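Local coordinates for protein HAD family phosphatase (Pseudomonas syringae pv. tomato, PDB 2ODA) that is of unsettled biochemical function but belongs to a Pseudomonas-specific subfamily of the haloacid dehalogenase (HAD) superfamily and is probably related to its phosphatases, at residues 171-176 against 180-185; 116-121 against 162-167; 15-20 against 71-76. All blocks are in the same frame, centred on the assembly; numbering follows the deposited sequence.

Contact 1 of 3, residues 171-176 against 180-185; sequences SVIDHL and ESCLAD
Cys182, on the helix that follows the last strand of the sheet, presses its side chain between Ser171 and Ile173, two strand residues whose side chains leave the same side of the sheet. Its SG stands anti to the backbone N (chi1 179°), which swings the sulfur over the strand rather than along the helix. There it lies 3.7 Å from Ser171 CB and 3.8 Å from Ile173 CG2, while Cys182 CB makes its own 3.7 Å contact with Ile173 CG2. The isoleucine meets the cysteine with its short branch. CG1 occupies the crowded position between backbone N and carbonyl carbon (chi1 55°), leaving CG2 beside the N to face the helix. Ser171 offers CB to the sulfur, while its hydroxyl is hydrogen-bonded to a water: Ser171 OG lies 2.8 Å from this molecule, which donates to Cys182 O at the same distance. At the other end of the contact a second water accepts from Glu180 N at 2.9 Å and lies near enough to donate to Leu176 O, although other acceptors compete for its protons. Val172 points to the opposite side, so neighbouring positions of this edge strand serve different layers of the fold. Ile129 of strand 127-131 also touches Ile173 and Cys182 and continues the apolar layer beneath the helix. The chemistry implies a joint in which Cys182 meets Ser171 and Ile173 through carbon and sulfur packing, whereas the polar links between strand and helix run through water.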
ATOM      1  N   SER B 171       3.821  12.863  12.949  1.00  6.88           N
ATOM      2  CA  SER B 171       4.775  13.658  13.725  1.00  6.63           C
ATOM      3  C   SER B 171       5.202  14.828  12.856  1.00  6.65           C
ATOM      4  O   SER B 171       5.298  14.685  11.649  1.00  6.66           O
ATOM      5  CB  SER B 171       6.043  12.841  14.087  1.00  6.77           C
ATOM      6  OG  SER B 171       5.733  11.678  14.836  1.00  7.96           O
ATOM      7  N   VAL B 172       5.449  15.982  13.485  1.00  6.63           N
ATOM      8  CA  VAL B 172       5.995  17.141  12.783  1.00  6.07           C
ATOM      9  C   VAL B 172       7.281  17.609  13.454  1.00  6.07           C
ATOM     10  O   VAL B 172       7.355  17.724  14.684  1.00  6.80           O
ATOM     11  CB  VAL B 172       4.984  18.350  12.712  1.00  5.98           C
ATOM     12  CG1 VAL B 172       5.589  19.513  11.907  1.00  5.18           C
ATOM     13  CG2 VAL B 172       3.642  17.931  12.053  1.00  5.79           C
ATOM     14  N   ILE B 173       8.283  17.892  12.625  1.00  6.24           N
ATOM     15  CA  ILE B 173       9.587  18.354  13.058  1.00  6.74           C
ATOM     16  C   ILE B 173      10.005  19.595  12.262  1.00  6.66           C
ATOM     17  O   ILE B 173       9.483  19.858  11.176  1.00  5.75           O
ATOM     18  CB  ILE B 173      10.683  17.237  12.927  1.00  6.49           C
ATOM     19  CG1 ILE B 173      10.734  16.673  11.485  1.00  7.28           C
ATOM     20  CG2 ILE B 173      10.401  16.136  13.988  1.00  7.50           C
ATOM     21  CD1 ILE B 173      11.886  15.671  11.199  1.00  6.93           C
ATOM     22  N   ASP B 174      10.963  20.333  12.812  1.00  7.66           N
ATOM     23  CA  ASP B 174      11.344  21.638  12.255  1.00  7.79           C
ATOM     24  C   ASP B 174      12.221  21.489  11.010  1.00  7.85           C
ATOM     25  O   ASP B 174      12.221  22.364  10.134  1.00  7.90           O
ATOM     26  CB  ASP B 174      12.151  22.419  13.277  1.00  7.99           C
ATOM     27  CG  ASP B 174      11.315  22.999  14.412  1.00  8.97           C
ATOM     28  OD1 ASP B 174      10.065  22.890  14.433  1.00  7.22           O
ATOM     29  OD2 ASP B 174      11.974  23.581  15.311  1.00 10.81           O
ATOM     30  N   HIS B 175      13.025  20.426  10.974  1.00  6.54           N
ATOM     31  CA  HIS B 175      13.998  20.222   9.887  1.00  7.04           C
ATOM     32  C   HIS B 175      14.519  18.804   9.958  1.00  7.22           C
ATOM     33  O   HIS B 175      14.336  18.130  10.967  1.00  6.44           O
ATOM     34  CB  HIS B 175      15.179  21.234   9.996  1.00  6.57           C
ATOM     35  CG  HIS B 175      15.873  21.212  11.326  1.00  8.19           C
ATOM     36  ND1 HIS B 175      16.828  20.275  11.657  1.00  9.78           N
ATOM     37  CD2 HIS B 175      15.737  22.002  12.414  1.00  7.71           C
ATOM     38  CE1 HIS B 175      17.254  20.493  12.893  1.00  8.51           C
ATOM     39  NE2 HIS B 175      16.596  21.530  13.375  1.00  8.03           N
ATOM     40  N   LEU B 176      15.215  18.377   8.903  1.00  7.86           N
ATOM     41  CA  LEU B 176      15.766  17.013   8.826  1.00  8.40           C
ATOM     42  C   LEU B 176      16.815  16.652   9.890  1.00  8.83           C
ATOM     43  O   LEU B 176      17.071  15.470  10.134  1.00  9.00           O
ATOM     44  CB  LEU B 176      16.296  16.716   7.424  1.00  8.55           C
ATOM     45  CG  LEU B 176      15.252  16.684   6.298  1.00  9.76           C
ATOM     46  CD1 LEU B 176      15.935  16.465   4.950  1.00  8.24           C
ATOM     47  CD2 LEU B 176      14.200  15.596   6.572  1.00  8.75           C
ATOM     48  N   GLU B 180      16.259  11.719  12.935  1.00  8.95           N
ATOM     49  CA  GLU B 180      16.681  10.512  13.656  1.00  9.31           C
ATOM     50  C   GLU B 180      15.867  10.312  14.930  1.00  8.88           C
ATOM     51  O   GLU B 180      15.306   9.226  15.161  1.00  8.59           O
ATOM     52  CB  GLU B 180      18.193  10.590  13.948  1.00 10.84           C
ATOM     53  CG  GLU B 180      18.896   9.273  14.228  1.00 14.91           C
ATOM     54  CD  GLU B 180      20.336   9.222  13.659  1.00 18.79           C
ATOM     55  OE1 GLU B 180      20.808   8.105  13.426  1.00 22.51           O
ATOM     56  OE2 GLU B 180      20.984  10.277  13.420  1.00 21.25           O
ATOM     57  N   SER B 181      15.766  11.367  15.731  1.00  8.80           N
ATOM     58  CA  SER B 181      14.975  11.365  16.958  1.00  8.76           C
ATOM     59  C   SER B 181      13.486  11.181  16.686  1.00  8.23           C
ATOM     60  O   SER B 181      12.787  10.524  17.449  1.00  6.82           O
ATOM     61  CB  SER B 181      15.157  12.688  17.693  1.00  9.25           C
ATOM     62  OG  SER B 181      16.443  12.723  18.248  1.00 13.05           O
ATOM     63  N   CYS B 182      13.009  11.768  15.593  1.00  7.45           N
ATOM     64  CA  CYS B 182      11.599  11.632  15.221  1.00  7.80           C
ATOM     65  C   CYS B 182      11.256  10.169  14.910  1.00  7.51           C
ATOM     66  O   CYS B 182      10.250   9.621  15.428  1.00  7.77           O
ATOM     67  CB  CYS B 182      11.315  12.529  14.003  1.00  7.62           C
ATOM     68  SG  CYS B 182       9.652  12.464  13.405  1.00  8.37           S
ATOM     69  N   LEU B 183      12.106   9.542  14.092  1.00  7.22           N
ATOM     70  CA  LEU B 183      11.972   8.113  13.761  1.00  7.40           C
ATOM     71  C   LEU B 183      12.047   7.240  14.996  1.00  7.56           C
ATOM     72  O   LEU B 183      11.258   6.313  15.125  1.00  7.72           O
ATOM     73  CB  LEU B 183      13.010   7.664  12.727  1.00  7.60           C
ATOM     74  CG  LEU B 183      12.841   8.207  11.296  1.00  7.46           C
ATOM     75  CD1 LEU B 183      14.109   7.962  10.477  1.00 10.41           C
ATOM     76  CD2 LEU B 183      11.639   7.562  10.616  1.00  8.62           C
ATOM     77  N   ALA B 184      12.977   7.537  15.907  1.00  7.90           N
ATOM     78  CA  ALA B 184      13.102   6.740  17.145  1.00  8.41           C
ATOM     79  C   ALA B 184      11.810   6.786  17.961  1.00  8.70           C
ATOM     80  O   ALA B 184      11.384   5.768  18.528  1.00  8.61           O
ATOM     81  CB  ALA B 184      14.320   7.201  17.989  1.00  8.48           C
ATOM     82  N   ASP B 185      11.163   7.954  18.002  1.00  8.04           N
ATOM     83  CA  ASP B 185       9.907   8.073  18.758  1.00  8.06           C
ATOM     84  C   ASP B 185       8.748   7.349  18.055  1.00  7.94           C
ATOM     85  O   ASP B 185       7.888   6.764  18.717  1.00  8.28           O
ATOM     86  CB  ASP B 185       9.578   9.541  19.069  1.00  7.96           C
ATOM     87  CG  ASP B 185       8.818   9.693  20.369  1.00 11.50           C
ATOM     88  OD1 ASP B 185       9.292   9.141  21.400  1.00 12.36           O
ATOM     89  OD2 ASP B 185       7.729  10.301  20.340  1.00 11.63           O
TER
HETATM   90  O   HOH W   1       8.078  11.195  16.237  1.00  5.86           O
HETATM   91  O   HOH W   2      18.393  13.214  11.731  1.00  9.76           O

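Contact 2 of 3, residues 116-121 against 162-167; sequences RLLQSG and LKLYSL
Leu118 touches two leucines of segment 162-167, Leu164 and Leu167. The apolar part of the contact comes first. Leu118 CD1 reaches Leu164 CD2 at 3.5 Å, tighter than an ordinary methyl-methyl contact, with the two side chains crossing at about a right angle. Nearer its backbone, Leu118 CB lies 4.1 Å from Leu167 CD1, so a single side chain spans neighbouring positions on one face of the partner helix. The second methyl of Leu167 is used differently: CD2 packs 3.7 Å from Gln119 OE1.

The polar part is built round that amide oxygen. Gln119 leaves its helix with CG anti to the backbone N (chi1 -170°) and then bends at chi2 (64°), which brings the amide end nearer to helix 150-167 than the first bond of the side chain would suggest. One water donates to Gln119 OE1 at 2.7 Å and to Leu167 O at 2.7 Å, joining the helices through solvent at the margin of the leucine cluster. Gln119 NE2 is hydrogen-bonded to Asn123 of its own helix, which helps fix the rotation of the amide.

The segment axes pass 10.6 Å apart and run in the same general direction, inclined by 28°, as expected of neighbouring crossover helices in a Rossmann-like HAD core. Helix 115-123 links strands 109-112 and 127-131 and rests on the first of them, where Leu118 touches Ser112; helix 150-167 leads into strand 171-173, and Leu164 also packs on Leu137.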
ATOM      1  N   ARG B 116      -0.157  17.843  -0.145  1.00  6.04           N
ATOM      2  CA  ARG B 116      -0.657  16.940  -1.194  1.00  7.10           C
ATOM      3  C   ARG B 116       0.107  15.626  -1.258  1.00  6.56           C
ATOM      4  O   ARG B 116      -0.490  14.543  -1.392  1.00  7.13           O
ATOM      5  CB  ARG B 116      -0.652  17.629  -2.554  1.00  6.66           C
ATOM      6  CG  ARG B 116      -1.757  18.703  -2.686  1.00  8.38           C
ATOM      7  CD  ARG B 116      -1.656  19.454  -4.022  1.00  9.46           C
ATOM      8  NE  ARG B 116      -1.738  18.527  -5.164  1.00 15.07           N
ATOM      9  CZ  ARG B 116      -0.715  18.293  -5.976  1.00 16.97           C
ATOM     10  NH1 ARG B 116       0.421  18.930  -5.762  1.00 17.40           N
ATOM     11  NH2 ARG B 116      -0.814  17.435  -6.989  1.00 18.16           N
ATOM     12  N   LEU B 117       1.427  15.710  -1.155  1.00  6.04           N
ATOM     13  CA  LEU B 117       2.227  14.503  -1.069  1.00  5.81           C
ATOM     14  C   LEU B 117       2.025  13.773   0.256  1.00  5.34           C
ATOM     15  O   LEU B 117       1.914  12.542   0.273  1.00  5.55           O
ATOM     16  CB  LEU B 117       3.698  14.815  -1.357  1.00  4.89           C
ATOM     17  CG  LEU B 117       4.690  13.662  -1.122  1.00  6.47           C
ATOM     18  CD1 LEU B 117       4.382  12.410  -2.002  1.00  4.70           C
ATOM     19  CD2 LEU B 117       6.118  14.181  -1.367  1.00  6.28           C
ATOM     20  N   LEU B 118       1.993  14.501   1.371  1.00  4.97           N
ATOM     21  CA  LEU B 118       1.637  13.886   2.650  1.00  5.01           C
ATOM     22  C   LEU B 118       0.299  13.162   2.597  1.00  5.42           C
ATOM     23  O   LEU B 118       0.162  12.059   3.133  1.00  6.05           O
ATOM     24  CB  LEU B 118       1.646  14.913   3.789  1.00  4.89           C
ATOM     25  CG  LEU B 118       3.068  15.417   4.083  1.00  4.58           C
ATOM     26  CD1 LEU B 118       2.988  16.730   4.856  1.00  5.96           C
ATOM     27  CD2 LEU B 118       3.869  14.334   4.836  1.00  3.25           C
ATOM     28  N   GLN B 119      -0.692  13.780   1.972  1.00  6.18           N
ATOM     29  CA  GLN B 119      -1.991  13.127   1.759  1.00  6.19           C
ATOM     30  C   GLN B 119      -1.865  11.825   0.954  1.00  5.61           C
ATOM     31  O   GLN B 119      -2.540  10.833   1.253  1.00  5.77           O
ATOM     32  CB  GLN B 119      -2.974  14.091   1.085  1.00  6.06           C
ATOM     33  CG  GLN B 119      -4.446  13.558   1.061  1.00  7.20           C
ATOM     34  CD  GLN B 119      -5.025  13.401   2.457  1.00  9.32           C
ATOM     35  OE1 GLN B 119      -5.235  14.378   3.157  1.00 11.14           O
ATOM     36  NE2 GLN B 119      -5.267  12.171   2.872  1.00  9.25           N
ATOM     37  N   SER B 120      -1.027  11.838  -0.083  1.00  5.31           N
ATOM     38  CA  SER B 120      -0.739  10.603  -0.833  1.00  5.95           C
ATOM     39  C   SER B 120      -0.194   9.526   0.127  1.00  5.93           C
ATOM     40  O   SER B 120      -0.612   8.376   0.071  1.00  5.35           O
ATOM     41  CB  SER B 120       0.249  10.886  -1.983  1.00  6.44           C
ATOM     42  OG  SER B 120       0.708   9.679  -2.580  1.00  6.53           O
ATOM     43  N   GLY B 121       0.740   9.904   1.002  1.00  5.86           N
ATOM     44  CA  GLY B 121       1.345   8.942   1.925  1.00  5.52           C
ATOM     45  C   GLY B 121       0.327   8.389   2.910  1.00  5.77           C
ATOM     46  O   GLY B 121       0.326   7.183   3.196  1.00  6.60           O
ATOM     47  N   LEU B 162       0.393  22.995  12.723  1.00  8.00           N
ATOM     48  CA  LEU B 162      -1.015  22.713  12.933  1.00  8.19           C
ATOM     49  C   LEU B 162      -1.766  22.189  11.697  1.00  7.92           C
ATOM     50  O   LEU B 162      -2.555  21.271  11.815  1.00  6.77           O
ATOM     51  CB  LEU B 162      -1.733  23.895  13.598  1.00  8.80           C
ATOM     52  CG  LEU B 162      -1.250  24.186  15.031  1.00 11.31           C
ATOM     53  CD1 LEU B 162      -2.109  25.314  15.607  1.00 14.25           C
ATOM     54  CD2 LEU B 162      -1.335  22.948  15.922  1.00 13.63           C
ATOM     55  N   LYS B 163      -1.523  22.786  10.535  1.00  8.24           N
ATOM     56  CA  LYS B 163      -2.067  22.316   9.260  1.00  8.16           C
ATOM     57  C   LYS B 163      -1.642  20.884   8.946  1.00  7.97           C
ATOM     58  O   LYS B 163      -2.458  20.063   8.526  1.00  7.18           O
ATOM     59  CB  LYS B 163      -1.660  23.281   8.133  1.00  8.76           C
ATOM     60  CG  LYS B 163      -2.457  24.613   8.236  1.00 10.87           C
ATOM     61  CD  LYS B 163      -1.920  25.646   7.264  1.00 15.58           C
ATOM     62  CE  LYS B 163      -2.531  27.038   7.506  1.00 16.69           C
ATOM     63  NZ  LYS B 163      -1.933  27.992   6.529  1.00 18.67           N
ATOM     64  N   LEU B 164      -0.374  20.566   9.180  1.00  6.88           N
ATOM     65  CA  LEU B 164       0.071  19.202   8.912  1.00  6.70           C
ATOM     66  C   LEU B 164      -0.570  18.209   9.881  1.00  6.24           C
ATOM     67  O   LEU B 164      -1.009  17.167   9.457  1.00  5.92           O
ATOM     68  CB  LEU B 164       1.599  19.103   8.876  1.00  7.83           C
ATOM     69  CG  LEU B 164       2.278  19.906   7.740  1.00  7.88           C
ATOM     70  CD1 LEU B 164       3.764  19.726   7.722  1.00 11.80           C
ATOM     71  CD2 LEU B 164       1.662  19.574   6.357  1.00 10.08           C
ATOM     72  N   TYR B 165      -0.686  18.551  11.161  1.00  6.50           N
ATOM     73  CA  TYR B 165      -1.375  17.637  12.097  1.00  6.69           C
ATOM     74  C   TYR B 165      -2.860  17.482  11.727  1.00  7.50           C
ATOM     75  O   TYR B 165      -3.429  16.387  11.860  1.00  6.69           O
ATOM     76  CB  TYR B 165      -1.229  18.099  13.543  1.00  6.96           C
ATOM     77  CG  TYR B 165       0.087  17.707  14.167  1.00  7.44           C
ATOM     78  CD1 TYR B 165       0.527  16.374  14.121  1.00  4.43           C
ATOM     79  CD2 TYR B 165       0.885  18.656  14.825  1.00  6.53           C
ATOM     80  CE1 TYR B 165       1.708  15.999  14.675  1.00  6.92           C
ATOM     81  CE2 TYR B 165       2.097  18.285  15.391  1.00  8.76           C
ATOM     82  CZ  TYR B 165       2.487  16.945  15.333  1.00  6.28           C
ATOM     83  OH  TYR B 165       3.668  16.544  15.905  1.00  8.46           O
ATOM     84  N   SER B 166      -3.470  18.571  11.242  1.00  7.68           N
ATOM     85  CA  SER B 166      -4.866  18.535  10.815  1.00  9.60           C
ATOM     86  C   SER B 166      -5.104  17.554   9.679  1.00  9.45           C
ATOM     87  O   SER B 166      -6.158  16.922   9.623  1.00  9.12           O
ATOM     88  CB  SER B 166      -5.361  19.916  10.393  1.00 10.08           C
ATOM     89  OG  SER B 166      -5.475  20.729  11.555  1.00 15.65           O
ATOM     90  N   LEU B 167      -4.132  17.435   8.775  1.00 10.02           N
ATOM     91  CA  LEU B 167      -4.178  16.443   7.682  1.00 10.95           C
ATOM     92  C   LEU B 167      -4.228  15.013   8.196  1.00 10.71           C
ATOM     93  O   LEU B 167      -4.764  14.129   7.535  1.00 10.47           O
ATOM     94  CB  LEU B 167      -2.939  16.550   6.813  1.00 11.78           C
ATOM     95  CG  LEU B 167      -2.772  17.582   5.748  1.00 14.56           C
ATOM     96  CD1 LEU B 167      -1.443  17.262   5.103  1.00 16.51           C
ATOM     97  CD2 LEU B 167      -3.934  17.509   4.699  1.00 14.40           C
TER
HETATM   98  O   HOH W   3      -6.557  14.496   5.543  1.00 13.65           O

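Contact 3 of 3, residues 15-20 against 71-76; sequences GCLVDF and APVNDW
Val18 and Pro72 make the tight half of this contact, approaching end-on until Val18 CG1 and Pro72 CG stand 3.4 Å apart, closer than carbon atoms normally rest. The touch is made by one atom on each side: the proline comes with the corner of its ring opposite the backbone, and the valine uses the branch that lies beside its backbone N (chi1 -67°). The meeting is tight, but it is confined to this one pair of atoms.

One residue back on 15-20 and one forward on 71-76, the packing relaxes. Leu17 CD1 and Val73 CG1 face each other at 4.5 Å, a loose apolar approach, although both side chains start out toward the opposite segment. The backbone spacing is similar in the two pairs, the CA atoms of Leu17 and Val73 being 8.5 Å apart and those of Val18 and Pro72 8.2 Å, yet the gaps between the side chains differ by about an ångström. The solvent side lies at Pro72, which is partly exposed and next to exposed Ala71; Val18, Leu17 and Val73 are buried. On the 71-76 side a hydrogen bond from Trp76 N to Val73 O, 3.2 Å long, closes a turn that carries the exposed Asn74 and Asp75 away from the interface.

Segment 15-20 comes just after strand 9-12, beginning within the short helix 13-17, where HAD proteins usually carry the squiggle, and the wide pi-type turn at 15-17 is consistent with that motif. Asp19 is tied to Ser14 as well as to backbone N atoms of Gln23 and Ala24. Segment 71-76 connects helix 63-69 to strand 78-79; Leu17 and Val73 both also touch Trp57 of strand 55-58, while Val73 and Trp76 reach Leu45 of helix 41-51.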
ATOM      1  N   GLY B  15      11.431  21.274  -1.458  1.00  6.59           N
ATOM      2  CA  GLY B  15      10.816  21.706  -0.190  1.00  6.66           C
ATOM      3  C   GLY B  15      10.938  20.654   0.897  1.00  6.77           C
ATOM      4  O   GLY B  15      10.119  20.586   1.846  1.00  6.37           O
ATOM      5  N   CYS B  16      11.954  19.807   0.764  1.00  5.55           N
ATOM      6  CA  CYS B  16      12.128  18.742   1.732  1.00  6.09           C
ATOM      7  C   CYS B  16      13.609  18.344   1.831  1.00  5.77           C
ATOM      8  O   CYS B  16      14.272  18.754   2.779  1.00  6.05           O
ATOM      9  CB  CYS B  16      11.185  17.577   1.394  1.00  6.77           C
ATOM     10  SG  CYS B  16      11.358  16.110   2.402  1.00  7.05           S
ATOM     11  N   LEU B  17      14.125  17.577   0.864  1.00  4.83           N
ATOM     12  CA  LEU B  17      15.563  17.285   0.799  1.00  4.71           C
ATOM     13  C   LEU B  17      16.359  18.520   0.355  1.00  4.22           C
ATOM     14  O   LEU B  17      17.409  18.826   0.899  1.00  4.69           O
ATOM     15  CB  LEU B  17      15.824  16.125  -0.172  1.00  4.66           C
ATOM     16  CG  LEU B  17      15.298  14.751   0.288  1.00  6.03           C
ATOM     17  CD1 LEU B  17      15.334  13.767  -0.890  1.00  5.55           C
ATOM     18  CD2 LEU B  17      16.151  14.268   1.463  1.00  6.42           C
ATOM     19  N   VAL B  18      15.839  19.214  -0.652  1.00  4.12           N
ATOM     20  CA  VAL B  18      16.538  20.330  -1.259  1.00  4.80           C
ATOM     21  C   VAL B  18      15.499  21.435  -1.445  1.00  5.23           C
ATOM     22  O   VAL B  18      14.327  21.243  -1.111  1.00  5.95           O
ATOM     23  CB  VAL B  18      17.147  19.944  -2.655  1.00  5.25           C
ATOM     24  CG1 VAL B  18      18.283  18.898  -2.536  1.00  5.23           C
ATOM     25  CG2 VAL B  18      16.066  19.425  -3.602  1.00  6.32           C
ATOM     26  N   ASP B  19      15.912  22.569  -2.005  1.00  4.50           N
ATOM     27  CA  ASP B  19      14.961  23.603  -2.442  1.00  5.31           C
ATOM     28  C   ASP B  19      14.071  24.146  -1.310  1.00  6.11           C
ATOM     29  O   ASP B  19      12.826  24.107  -1.378  1.00  7.34           O
ATOM     30  CB  ASP B  19      14.128  23.119  -3.658  1.00  5.04           C
ATOM     31  CG  ASP B  19      13.289  24.240  -4.263  1.00  5.34           C
ATOM     32  OD1 ASP B  19      13.648  25.418  -4.069  1.00  5.31           O
ATOM     33  OD2 ASP B  19      12.285  23.941  -4.914  1.00  6.71           O
ATOM     34  N   PHE B  20      14.713  24.630  -0.256  1.00  4.89           N
ATOM     35  CA  PHE B  20      13.989  25.204   0.890  1.00  5.68           C
ATOM     36  C   PHE B  20      12.981  26.242   0.384  1.00  5.86           C
ATOM     37  O   PHE B  20      13.350  27.147  -0.386  1.00  5.62           O
ATOM     38  CB  PHE B  20      15.009  25.868   1.819  1.00  4.72           C
ATOM     39  CG  PHE B  20      14.442  26.391   3.108  1.00  5.43           C
ATOM     40  CD1 PHE B  20      14.546  25.641   4.281  1.00  4.28           C
ATOM     41  CD2 PHE B  20      13.837  27.638   3.161  1.00  4.94           C
ATOM     42  CE1 PHE B  20      14.064  26.134   5.504  1.00  5.31           C
ATOM     43  CE2 PHE B  20      13.300  28.138   4.390  1.00  4.24           C
ATOM     44  CZ  PHE B  20      13.424  27.366   5.561  1.00  4.80           C
ATOM     45  N   ALA B  71      20.590  16.234  -7.854  1.00  8.08           N
ATOM     46  CA  ALA B  71      22.064  16.176  -7.870  1.00  8.57           C
ATOM     47  C   ALA B  71      22.727  15.819  -6.522  1.00  8.99           C
ATOM     48  O   ALA B  71      23.571  14.910  -6.497  1.00  9.26           O
ATOM     49  CB  ALA B  71      22.674  17.447  -8.482  1.00  8.46           C
ATOM     50  N   PRO B  72      22.363  16.507  -5.408  1.00  8.91           N
ATOM     51  CA  PRO B  72      23.032  16.156  -4.155  1.00  9.24           C
ATOM     52  C   PRO B  72      22.665  14.809  -3.498  1.00  9.51           C
ATOM     53  O   PRO B  72      23.288  14.454  -2.502  1.00  9.46           O
ATOM     54  CB  PRO B  72      22.659  17.322  -3.226  1.00  9.65           C
ATOM     55  CG  PRO B  72      21.309  17.731  -3.709  1.00  9.35           C
ATOM     56  CD  PRO B  72      21.455  17.658  -5.211  1.00  8.46           C
ATOM     57  N   VAL B  73      21.696  14.073  -4.051  1.00  9.56           N
ATOM     58  CA  VAL B  73      21.302  12.765  -3.499  1.00  9.22           C
ATOM     59  C   VAL B  73      21.397  11.608  -4.498  1.00 10.29           C
ATOM     60  O   VAL B  73      21.237  10.445  -4.120  1.00 10.62           O
ATOM     61  CB  VAL B  73      19.861  12.762  -2.873  1.00  9.67           C
ATOM     62  CG1 VAL B  73      19.742  13.737  -1.685  1.00  7.75           C
ATOM     63  CG2 VAL B  73      18.755  13.003  -3.938  1.00  8.50           C
ATOM     64  N   ASN B  74      21.647  11.892  -5.771  1.00 11.19           N
ATOM     65  CA  ASN B  74      21.580  10.814  -6.760  1.00 13.24           C
ATOM     66  C   ASN B  74      22.750   9.816  -6.732  1.00 14.55           C
ATOM     67  O   ASN B  74      22.744   8.862  -7.496  1.00 14.91           O
ATOM     68  CB  ASN B  74      21.311  11.334  -8.191  1.00 13.48           C
ATOM     69  CG  ASN B  74      22.450  12.172  -8.748  1.00 13.23           C
ATOM     70  OD1 ASN B  74      23.623  11.943  -8.452  1.00 13.70           O
ATOM     71  ND2 ASN B  74      22.102  13.146  -9.584  1.00 11.48           N
ATOM     72  N   ASP B  75      23.750  10.067  -5.889  1.00 16.53           N
ATOM     73  CA  ASP B  75      24.847   9.118  -5.670  1.00 17.89           C
ATOM     74  C   ASP B  75      24.275   7.790  -5.111  1.00 17.68           C
ATOM     75  O   ASP B  75      24.827   6.725  -5.368  1.00 18.66           O
ATOM     76  CB  ASP B  75      25.882   9.685  -4.662  1.00 18.86           C
ATOM     77  CG  ASP B  75      26.849  10.728  -5.270  1.00 22.62           C
ATOM     78  OD1 ASP B  75      27.330  10.565  -6.411  1.00 26.82           O
ATOM     79  OD2 ASP B  75      27.167  11.724  -4.569  1.00 27.89           O
ATOM     80  N   TRP B  76      23.165   7.848  -4.359  1.00 16.15           N
ATOM     81  CA  TRP B  76      22.720   6.682  -3.596  1.00 14.66           C
ATOM     82  C   TRP B  76      21.210   6.558  -3.440  1.00 14.76           C
ATOM     83  O   TRP B  76      20.690   5.478  -3.139  1.00 13.71           O
ATOM     84  CB  TRP B  76      23.387   6.702  -2.221  1.00 14.23           C
ATOM     85  CG  TRP B  76      22.886   7.821  -1.342  1.00 12.09           C
ATOM     86  CD1 TRP B  76      23.213   9.157  -1.421  1.00 11.32           C
ATOM     87  CD2 TRP B  76      21.947   7.699  -0.275  1.00 12.35           C
ATOM     88  NE1 TRP B  76      22.529   9.869  -0.458  1.00 12.44           N
ATOM     89  CE2 TRP B  76      21.752   8.994   0.266  1.00 12.81           C
ATOM     90  CE3 TRP B  76      21.245   6.614   0.286  1.00  9.26           C
ATOM     91  CZ2 TRP B  76      20.893   9.226   1.348  1.00 12.94           C
ATOM     92  CZ3 TRP B  76      20.393   6.852   1.364  1.00 11.31           C
ATOM     93  CH2 TRP B  76      20.231   8.149   1.882  1.00 11.39           C
TER

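How the contacts relate
Contact 3 is the buried one; contacts 1 and 2 are only partly buried, and each of those two adds bridging water to its apolar packing, whereas contact 3 rests on carbon contacts alone. Contacts 1 and 2 meet through consecutive elements, helix 150-167 and strand 171-173: Val172 N is probably hydrogen-bonded to Tyr165 OH at 3.1 Å, and Val172 packs on Leu164 from the side of the strand turned away from contact 1. Contact 1 also reaches contact 3, where Leu176 CD1 lies 3.6 Å from Cys16 O. Contacts 2 and 3 do not touch and flank the middle of the chain, about 21 Å apart between centres.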